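Local coordinates for putative cell invasion protein with MAC/Perforin domain (Bacteroides thetaiotaomicron VPI-5482, PDB 3KK7) that is of unknown precise function but belongs to the MACPF family and may take part in cell invasion by a human gut symbiont, at residues S347-Y359 with M529-L541. Residues are numbered along the deposited sequence; the frame is centred on the assembly and turned at random.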
ATOM      1  N   SER A 347      -5.566   1.534  -0.259  1.00 24.29           N
ATOM      2  CA  SER A 347      -6.648   2.127   0.548  1.00 24.47           C
ATOM      3  C   SER A 347      -7.815   2.644  -0.283  1.00 24.93           C
ATOM      4  O   SER A 347      -8.944   2.701   0.206  1.00 25.81           O
ATOM      5  CB  SER A 347      -6.134   3.218   1.477  1.00 24.05           C
ATOM      6  OG  SER A 347      -5.470   4.215   0.763  1.00 22.68           O
ATOM      7  N   ASP A 348      -7.563   3.004  -1.535  1.00 25.41           N
ATOM      8  CA  ASP A 348      -8.661   3.378  -2.437  1.00 25.93           C
ATOM      9  C   ASP A 348      -9.559   2.228  -2.840  1.00 25.68           C
ATOM     10  O   ASP A 348     -10.637   2.477  -3.336  1.00 26.28           O
ATOM     11  CB  ASP A 348      -8.137   4.088  -3.689  1.00 26.35           C
ATOM     12  CG  ASP A 348      -7.881   5.565  -3.443  1.00 28.90           C
ATOM     13  OD1 ASP A 348      -8.418   6.104  -2.444  1.00 31.40           O
ATOM     14  OD2 ASP A 348      -7.148   6.196  -4.246  1.00 32.94           O
ATOM     15  N   PHE A 349      -9.137   0.984  -2.613  1.00 25.66           N
ATOM     16  CA  PHE A 349      -9.912  -0.195  -3.020  1.00 25.36           C
ATOM     17  C   PHE A 349     -10.636  -0.944  -1.910  1.00 24.86           C
ATOM     18  O   PHE A 349     -11.123  -2.041  -2.136  1.00 24.13           O
ATOM     19  CB  PHE A 349      -8.999  -1.136  -3.815  1.00 25.58           C
ATOM     20  CG  PHE A 349      -8.604  -0.547  -5.116  1.00 26.39           C
ATOM     21  CD1 PHE A 349      -7.624   0.409  -5.173  1.00 24.86           C
ATOM     22  CD2 PHE A 349      -9.290  -0.867  -6.266  1.00 26.53           C
ATOM     23  CE1 PHE A 349      -7.312   0.999  -6.351  1.00 26.47           C
ATOM     24  CE2 PHE A 349      -8.981  -0.259  -7.458  1.00 26.63           C
ATOM     25  CZ  PHE A 349      -7.997   0.667  -7.507  1.00 26.34           C
ATOM     26  N   ILE A 350     -10.726  -0.336  -0.729  1.00 25.11           N
ATOM     27  CA  ILE A 350     -11.385  -0.946   0.429  1.00 24.81           C
ATOM     28  C   ILE A 350     -12.292   0.062   1.092  1.00 24.75           C
ATOM     29  O   ILE A 350     -12.071   1.266   0.982  1.00 25.11           O
ATOM     30  CB  ILE A 350     -10.362  -1.544   1.434  1.00 25.08           C
ATOM     31  CG1 ILE A 350      -9.348  -0.511   1.898  1.00 25.24           C
ATOM     32  CG2 ILE A 350      -9.594  -2.692   0.811  1.00 24.70           C
ATOM     33  CD1 ILE A 350      -8.332  -1.091   2.826  1.00 22.08           C
ATOM     34  N   LEU A 351     -13.334  -0.435   1.746  1.00 24.90           N
ATOM     35  CA  LEU A 351     -14.347   0.424   2.354  1.00 24.91           C
ATOM     36  C   LEU A 351     -14.065   0.783   3.808  1.00 25.46           C
ATOM     37  O   LEU A 351     -14.557   1.808   4.302  1.00 26.13           O
ATOM     38  CB  LEU A 351     -15.703  -0.277   2.318  1.00 24.69           C
ATOM     39  CG  LEU A 351     -16.279  -0.611   0.973  1.00 23.91           C
ATOM     40  CD1 LEU A 351     -17.529  -1.402   1.199  1.00 23.68           C
ATOM     41  CD2 LEU A 351     -16.561   0.683   0.240  1.00 24.53           C
ATOM     42  N   GLU A 352     -13.297  -0.067   4.483  1.00 25.40           N
ATOM     43  CA  GLU A 352     -13.107  -0.003   5.920  1.00 25.69           C
ATOM     44  C   GLU A 352     -12.192   1.154   6.324  1.00 25.76           C
ATOM     45  O   GLU A 352     -10.981   1.137   6.062  1.00 25.45           O
ATOM     46  CB  GLU A 352     -12.510  -1.339   6.432  1.00 25.83           C
ATOM     47  CG  GLU A 352     -13.384  -2.591   6.188  1.00 26.82           C
ATOM     48  CD  GLU A 352     -13.295  -3.202   4.775  1.00 28.16           C
ATOM     49  OE1 GLU A 352     -12.520  -2.733   3.903  1.00 28.29           O
ATOM     50  OE2 GLU A 352     -14.032  -4.175   4.530  1.00 29.73           O
ATOM     51  N   GLU A 353     -12.771   2.130   7.011  1.00 25.89           N
ATOM     52  CA  GLU A 353     -12.031   3.290   7.553  1.00 25.89           C
ATOM     53  C   GLU A 353     -10.710   2.934   8.235  1.00 24.91           C
ATOM     54  O   GLU A 353      -9.677   3.543   7.978  1.00 24.38           O
ATOM     55  CB  GLU A 353     -12.915   4.005   8.588  1.00 26.75           C
ATOM     56  CG  GLU A 353     -12.941   5.528   8.467  1.00 30.66           C
ATOM     57  CD  GLU A 353     -13.353   5.988   7.075  1.00 35.09           C
ATOM     58  OE1 GLU A 353     -14.481   5.636   6.610  1.00 34.01           O
ATOM     59  OE2 GLU A 353     -12.508   6.679   6.450  1.00 39.45           O
ATOM     60  N   ASN A 354     -10.759   1.956   9.137  1.00 24.46           N
ATOM     61  CA  ASN A 354      -9.583   1.569   9.914  1.00 23.78           C
ATOM     62  C   ASN A 354      -8.517   0.876   9.092  1.00 23.51           C
ATOM     63  O   ASN A 354      -7.327   1.054   9.371  1.00 22.35           O
ATOM     64  CB  ASN A 354      -9.930   0.719  11.146  1.00 23.93           C
ATOM     65  CG  ASN A 354     -10.844  -0.456  10.823  1.00 23.25           C
ATOM     66  OD1 ASN A 354     -11.723  -0.364   9.954  1.00 21.61           O
ATOM     67  ND2 ASN A 354     -10.677  -1.542  11.560  1.00 18.39           N
ATOM     68  N   PHE A 355      -8.919   0.110   8.076  1.00 23.46           N
ATOM     69  CA  PHE A 355      -7.921  -0.526   7.211  1.00 23.19           C
ATOM     70  C   PHE A 355      -7.280   0.513   6.306  1.00 23.71           C
ATOM     71  O   PHE A 355      -6.077   0.483   6.042  1.00 24.00           O
ATOM     72  CB  PHE A 355      -8.507  -1.645   6.373  1.00 22.93           C
ATOM     73  CG  PHE A 355      -9.124  -2.771   7.174  1.00 22.02           C
ATOM     74  CD1 PHE A 355      -8.944  -2.876   8.552  1.00 19.45           C
ATOM     75  CD2 PHE A 355      -9.852  -3.760   6.517  1.00 20.25           C
ATOM     76  CE1 PHE A 355      -9.497  -3.920   9.248  1.00 19.57           C
ATOM     77  CE2 PHE A 355     -10.417  -4.818   7.217  1.00 20.27           C
ATOM     78  CZ  PHE A 355     -10.247  -4.904   8.574  1.00 20.00           C
ATOM     79  N   LYS A 356      -8.094   1.445   5.844  1.00 24.21           N
ATOM     80  CA  LYS A 356      -7.615   2.516   5.005  1.00 24.48           C
ATOM     81  C   LYS A 356      -6.514   3.265   5.730  1.00 23.89           C
ATOM     82  O   LYS A 356      -5.403   3.385   5.233  1.00 23.07           O
ATOM     83  CB  LYS A 356      -8.779   3.452   4.632  1.00 25.19           C
ATOM     84  CG  LYS A 356      -9.728   2.868   3.552  1.00 26.46           C
ATOM     85  CD  LYS A 356     -11.021   3.654   3.443  1.00 29.39           C
ATOM     86  CE  LYS A 356     -10.911   4.888   2.580  1.00 30.80           C
ATOM     87  NZ  LYS A 356     -10.976   4.505   1.138  1.00 34.21           N
ATOM     88  N   GLN A 357      -6.835   3.726   6.927  1.00 23.86           N
ATOM     89  CA  GLN A 357      -5.899   4.472   7.748  1.00 24.15           C
ATOM     90  C   GLN A 357      -4.638   3.664   8.079  1.00 23.63           C
ATOM     91  O   GLN A 357      -3.523   4.172   7.987  1.00 24.27           O
ATOM     92  CB  GLN A 357      -6.615   4.914   9.025  1.00 24.95           C
ATOM     93  CG  GLN A 357      -5.870   5.931   9.916  1.00 27.94           C
ATOM     94  CD  GLN A 357      -5.433   7.149   9.141  1.00 33.20           C
ATOM     95  OE1 GLN A 357      -6.100   7.550   8.175  1.00 36.78           O
ATOM     96  NE2 GLN A 357      -4.298   7.745   9.539  1.00 35.56           N
ATOM     97  N   ARG A 358      -4.804   2.393   8.424  1.00 23.02           N
ATOM     98  CA  ARG A 358      -3.667   1.538   8.760  1.00 22.35           C
ATOM     99  C   ARG A 358      -2.714   1.308   7.585  1.00 22.39           C
ATOM    100  O   ARG A 358      -1.506   1.294   7.790  1.00 21.70           O
ATOM    101  CB  ARG A 358      -4.135   0.203   9.348  1.00 22.08           C
ATOM    102  CG  ARG A 358      -2.997  -0.645   9.861  1.00 21.34           C
ATOM    103  CD  ARG A 358      -3.413  -1.714  10.842  1.00 20.95           C
ATOM    104  NE  ARG A 358      -3.842  -1.115  12.102  1.00 21.13           N
ATOM    105  CZ  ARG A 358      -3.033  -0.656  13.055  1.00 20.18           C
ATOM    106  NH1 ARG A 358      -1.729  -0.750  12.930  1.00 20.86           N
ATOM    107  NH2 ARG A 358      -3.541  -0.108  14.160  1.00 20.02           N
ATOM    108  N   TYR A 359      -3.275   1.093   6.388  1.00 22.32           N
ATOM    109  CA  TYR A 359      -2.521   1.031   5.164  1.00 22.61           C
ATOM    110  C   TYR A 359      -1.684   2.299   5.033  1.00 23.22           C
ATOM    111  O   TYR A 359      -0.458   2.245   4.860  1.00 23.71           O
ATOM    112  CB  TYR A 359      -3.430   0.888   3.911  1.00 22.74           C
ATOM    113  CG  TYR A 359      -2.679   1.240   2.625  1.00 22.88           C
ATOM    114  CD1 TYR A 359      -1.831   0.325   2.018  1.00 23.67           C
ATOM    115  CD2 TYR A 359      -2.760   2.503   2.070  1.00 21.53           C
ATOM    116  CE1 TYR A 359      -1.098   0.660   0.870  1.00 22.83           C
ATOM    117  CE2 TYR A 359      -2.052   2.833   0.933  1.00 20.84           C
ATOM    118  CZ  TYR A 359      -1.209   1.910   0.340  1.00 23.39           C
ATOM    119  OH  TYR A 359      -0.487   2.257  -0.811  1.00 26.10           O
HETATM  120  N   MSE A 529     -25.171  -1.793  -0.925  1.00 27.94           N
HETATM  121  CA  MSE A 529     -23.809  -1.432  -0.624  1.00 27.23           C
HETATM  122  C   MSE A 529     -23.614   0.070  -0.732  1.00 27.64           C
HETATM  123  O   MSE A 529     -22.915   0.669   0.091  1.00 28.27           O
HETATM  124  CB  MSE A 529     -22.820  -2.164  -1.535  1.00 26.41           C
HETATM  125  CG  MSE A 529     -22.665  -3.647  -1.223  1.00 24.30           C
HETATM  126 SE   MSE A 529     -22.223  -4.064   0.635  0.75 20.43          SE
HETATM  127  CE  MSE A 529     -20.383  -3.436   0.693  1.00 19.61           C
ATOM    128  N   THR A 530     -24.255   0.690  -1.718  1.00 27.93           N
ATOM    129  CA  THR A 530     -23.998   2.101  -1.983  1.00 27.73           C
ATOM    130  C   THR A 530     -24.527   2.901  -0.804  1.00 27.89           C
ATOM    131  O   THR A 530     -23.861   3.821  -0.354  1.00 27.67           O
ATOM    132  CB  THR A 530     -24.561   2.595  -3.363  1.00 27.83           C
ATOM    133  OG1 THR A 530     -25.979   2.680  -3.305  1.00 28.57           O
ATOM    134  CG2 THR A 530     -24.199   1.667  -4.523  1.00 26.33           C
ATOM    135  N   THR A 531     -25.687   2.511  -0.265  1.00 28.26           N
ATOM    136  CA  THR A 531     -26.239   3.143   0.946  1.00 28.18           C
ATOM    137  C   THR A 531     -25.269   2.973   2.108  1.00 28.63           C
ATOM    138  O   THR A 531     -24.976   3.922   2.844  1.00 29.13           O
ATOM    139  CB  THR A 531     -27.635   2.565   1.322  1.00 28.51           C
ATOM    140  OG1 THR A 531     -28.605   3.038   0.382  1.00 27.69           O
ATOM    141  CG2 THR A 531     -28.066   2.958   2.758  1.00 26.69           C
ATOM    142  N   LEU A 532     -24.735   1.777   2.262  1.00 28.87           N
ATOM    143  CA  LEU A 532     -23.817   1.529   3.358  1.00 29.09           C
ATOM    144  C   LEU A 532     -22.617   2.469   3.304  1.00 29.33           C
ATOM    145  O   LEU A 532     -22.358   3.220   4.240  1.00 30.11           O
ATOM    146  CB  LEU A 532     -23.356   0.074   3.340  1.00 29.30           C
ATOM    147  CG  LEU A 532     -22.851  -0.466   4.675  1.00 29.91           C
ATOM    148  CD1 LEU A 532     -23.978  -0.342   5.741  1.00 27.75           C
ATOM    149  CD2 LEU A 532     -22.358  -1.924   4.495  1.00 29.30           C
ATOM    150  N   TYR A 533     -21.893   2.475   2.197  1.00 29.32           N
ATOM    151  CA  TYR A 533     -20.685   3.285   2.158  1.00 29.19           C
ATOM    152  C   TYR A 533     -20.937   4.774   1.951  1.00 29.34           C
ATOM    153  O   TYR A 533     -20.043   5.588   2.173  1.00 29.80           O
ATOM    154  CB  TYR A 533     -19.654   2.741   1.147  1.00 28.77           C
ATOM    155  CG  TYR A 533     -20.071   2.616  -0.313  1.00 28.02           C
ATOM    156  CD1 TYR A 533     -20.365   3.741  -1.085  1.00 27.58           C
ATOM    157  CD2 TYR A 533     -20.071   1.377  -0.952  1.00 28.16           C
ATOM    158  CE1 TYR A 533     -20.685   3.639  -2.444  1.00 27.56           C
ATOM    159  CE2 TYR A 533     -20.411   1.264  -2.311  1.00 28.05           C
ATOM    160  CZ  TYR A 533     -20.718   2.403  -3.048  1.00 27.72           C
ATOM    161  OH  TYR A 533     -21.068   2.302  -4.375  1.00 26.11           O
ATOM    162  N   GLN A 534     -22.120   5.153   1.499  1.00 29.65           N
ATOM    163  CA  GLN A 534     -22.394   6.586   1.345  1.00 30.13           C
ATOM    164  C   GLN A 534     -22.839   7.218   2.655  1.00 31.16           C
ATOM    165  O   GLN A 534     -22.624   8.418   2.861  1.00 31.22           O
ATOM    166  CB  GLN A 534     -23.424   6.868   0.252  1.00 29.29           C
ATOM    167  CG  GLN A 534     -22.876   6.612  -1.113  1.00 27.93           C
ATOM    168  CD  GLN A 534     -23.775   7.054  -2.209  1.00 27.67           C
ATOM    169  OE1 GLN A 534     -24.967   7.334  -2.015  1.00 28.27           O
ATOM    170  NE2 GLN A 534     -23.210   7.138  -3.389  1.00 29.42           N
ATOM    171  N   ARG A 535     -23.459   6.418   3.527  1.00 32.06           N
ATOM    172  CA  ARG A 535     -24.101   6.944   4.719  1.00 32.88           C
ATOM    173  C   ARG A 535     -23.564   6.375   6.014  1.00 32.70           C
ATOM    174  O   ARG A 535     -23.911   6.882   7.068  1.00 33.23           O
ATOM    175  CB  ARG A 535     -25.622   6.733   4.632  1.00 33.43           C
ATOM    176  CG  ARG A 535     -26.328   7.534   3.473  1.00 35.89           C
ATOM    177  CD  ARG A 535     -27.869   7.315   3.427  1.00 38.91           C
ATOM    178  NE  ARG A 535     -28.437   7.369   4.782  1.00 42.36           N
ATOM    179  CZ  ARG A 535     -29.619   6.868   5.159  1.00 44.53           C
ATOM    180  NH1 ARG A 535     -30.442   6.297   4.276  1.00 46.11           N
ATOM    181  NH2 ARG A 535     -29.986   6.957   6.439  1.00 44.27           N
ATOM    182  N   TYR A 536     -22.715   5.349   5.959  1.00 32.50           N
ATOM    183  CA  TYR A 536     -22.153   4.773   7.185  1.00 32.24           C
ATOM    184  C   TYR A 536     -20.623   4.898   7.242  1.00 31.89           C
ATOM    185  O   TYR A 536     -19.966   5.109   6.224  1.00 32.26           O
ATOM    186  CB  TYR A 536     -22.587   3.308   7.351  1.00 32.03           C
ATOM    187  CG  TYR A 536     -24.070   3.139   7.605  1.00 32.36           C
ATOM    188  CD1 TYR A 536     -24.985   3.264   6.573  1.00 33.34           C
ATOM    189  CD2 TYR A 536     -24.556   2.848   8.873  1.00 33.59           C
ATOM    190  CE1 TYR A 536     -26.352   3.116   6.792  1.00 34.46           C
ATOM    191  CE2 TYR A 536     -25.938   2.685   9.112  1.00 35.03           C
ATOM    192  CZ  TYR A 536     -26.838   2.829   8.064  1.00 34.92           C
ATOM    193  OH  TYR A 536     -28.201   2.691   8.263  1.00 33.85           O
ATOM    194  N   LYS A 537     -20.091   4.835   8.458  1.00 31.14           N
ATOM    195  CA  LYS A 537     -18.677   4.630   8.696  1.00 30.58           C
ATOM    196  C   LYS A 537     -18.525   3.128   8.909  1.00 29.55           C
ATOM    197  O   LYS A 537     -19.243   2.531   9.696  1.00 29.50           O
ATOM    198  CB  LYS A 537     -18.216   5.381   9.944  1.00 31.01           C
ATOM    199  CG  LYS A 537     -18.196   6.931   9.829  1.00 32.63           C
ATOM    200  CD  LYS A 537     -17.068   7.442   8.911  1.00 33.87           C
ATOM    201  CE  LYS A 537     -17.128   8.963   8.765  1.00 34.30           C
ATOM    202  NZ  LYS A 537     -15.903   9.515   8.105  1.00 33.97           N
ATOM    203  N   ILE A 538     -17.619   2.515   8.175  1.00 28.77           N
ATOM    204  CA  ILE A 538     -17.425   1.083   8.236  1.00 28.55           C
ATOM    205  C   ILE A 538     -16.057   0.743   8.857  1.00 28.13           C
ATOM    206  O   ILE A 538     -15.012   1.231   8.407  1.00 28.86           O
ATOM    207  CB  ILE A 538     -17.517   0.444   6.830  1.00 28.70           C
ATOM    208  CG1 ILE A 538     -18.846   0.795   6.140  1.00 27.17           C
ATOM    209  CG2 ILE A 538     -17.387  -1.065   6.943  1.00 28.32           C
ATOM    210  CD1 ILE A 538     -18.814   0.481   4.704  1.00 25.03           C
ATOM    211  N   TYR A 539     -16.085  -0.092   9.888  1.00 27.17           N
ATOM    212  CA  TYR A 539     -14.887  -0.549  10.556  1.00 26.60           C
ATOM    213  C   TYR A 539     -14.827  -2.063  10.481  1.00 26.48           C
ATOM    214  O   TYR A 539     -15.799  -2.748  10.836  1.00 25.61           O
ATOM    215  CB  TYR A 539     -14.896  -0.101  12.004  1.00 26.19           C
ATOM    216  CG  TYR A 539     -15.018   1.383  12.121  1.00 25.70           C
ATOM    217  CD1 TYR A 539     -13.904   2.190  12.068  1.00 25.90           C
ATOM    218  CD2 TYR A 539     -16.253   1.988  12.259  1.00 24.63           C
ATOM    219  CE1 TYR A 539     -14.019   3.560  12.159  1.00 24.86           C
ATOM    220  CE2 TYR A 539     -16.369   3.340  12.355  1.00 23.43           C
ATOM    221  CZ  TYR A 539     -15.252   4.118  12.299  1.00 23.54           C
ATOM    222  OH  TYR A 539     -15.370   5.472  12.401  1.00 24.74           O
ATOM    223  N   GLY A 540     -13.695  -2.565   9.980  1.00 26.32           N
ATOM    224  CA  GLY A 540     -13.420  -3.990   9.893  1.00 25.96           C
ATOM    225  C   GLY A 540     -12.874  -4.493  11.233  1.00 26.50           C
ATOM    226  O   GLY A 540     -11.933  -3.929  11.781  1.00 25.89           O
ATOM    227  N   LEU A 541     -13.495  -5.547  11.760  1.00 26.68           N
ATOM    228  CA  LEU A 541     -13.037  -6.216  12.951  1.00 26.83           C
ATOM    229  C   LEU A 541     -11.985  -7.271  12.538  1.00 27.50           C
ATOM    230  O   LEU A 541     -11.886  -7.647  11.348  1.00 27.08           O
ATOM    231  CB  LEU A 541     -14.229  -6.853  13.668  1.00 26.53           C
ATOM    232  CG  LEU A 541     -15.360  -5.898  14.070  1.00 26.73           C
ATOM    233  CD1 LEU A 541     -16.375  -6.625  14.921  1.00 24.52           C
ATOM    234  CD2 LEU A 541     -14.851  -4.656  14.817  1.00 26.41           C
ATOM    235  OXT LEU A 541     -11.205  -7.766  13.379  1.00 27.44           O
TER
HETATM  236  O   HOH W   1     -16.376   3.768   6.280  1.00 34.36           O
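Asn354 grips the backbone of Gly540 with both ends of its side-chain amide. Asn354 OD1 accepts from Gly540 N at 3.0 Å, on an in-plane lone pair. Asn354 ND2 donates to Gly540 O at 2.7 Å, and that oxygen lies almost in the amide plane. With chi1 at 50°, CG of Asn354 is tucked between its own N and C, which turns the amide to the strand edge, and Asp406 takes a further bond from ND2. One residue earlier, at the first position of helix 353-363, the backbone N of Glu353 donates to Ile538 O at 2.8 Å. A water bridges Ile538 N and Glu353 OE1. Strand 537-540, outermost in the four-stranded mixed sheet of the C-terminal D3 region, pairs with strand 499-504 along one edge and meets a helix N-terminus of the MACPF region along the other. Apolar contacts flank this polar seam. Leu351 reaches past the strand, its CD1 3.5 Å from the selenomethionine methyl CE of Met529 and its CD2 3.8 Å from Tyr533 CD2, while its CB rests 4.0 Å from Ile538 CD1. At the other end, Phe355 brings CZ to 3.6 Å from Gly540 CA, and the ring of Tyr197 packs edge-to-face with Phe355.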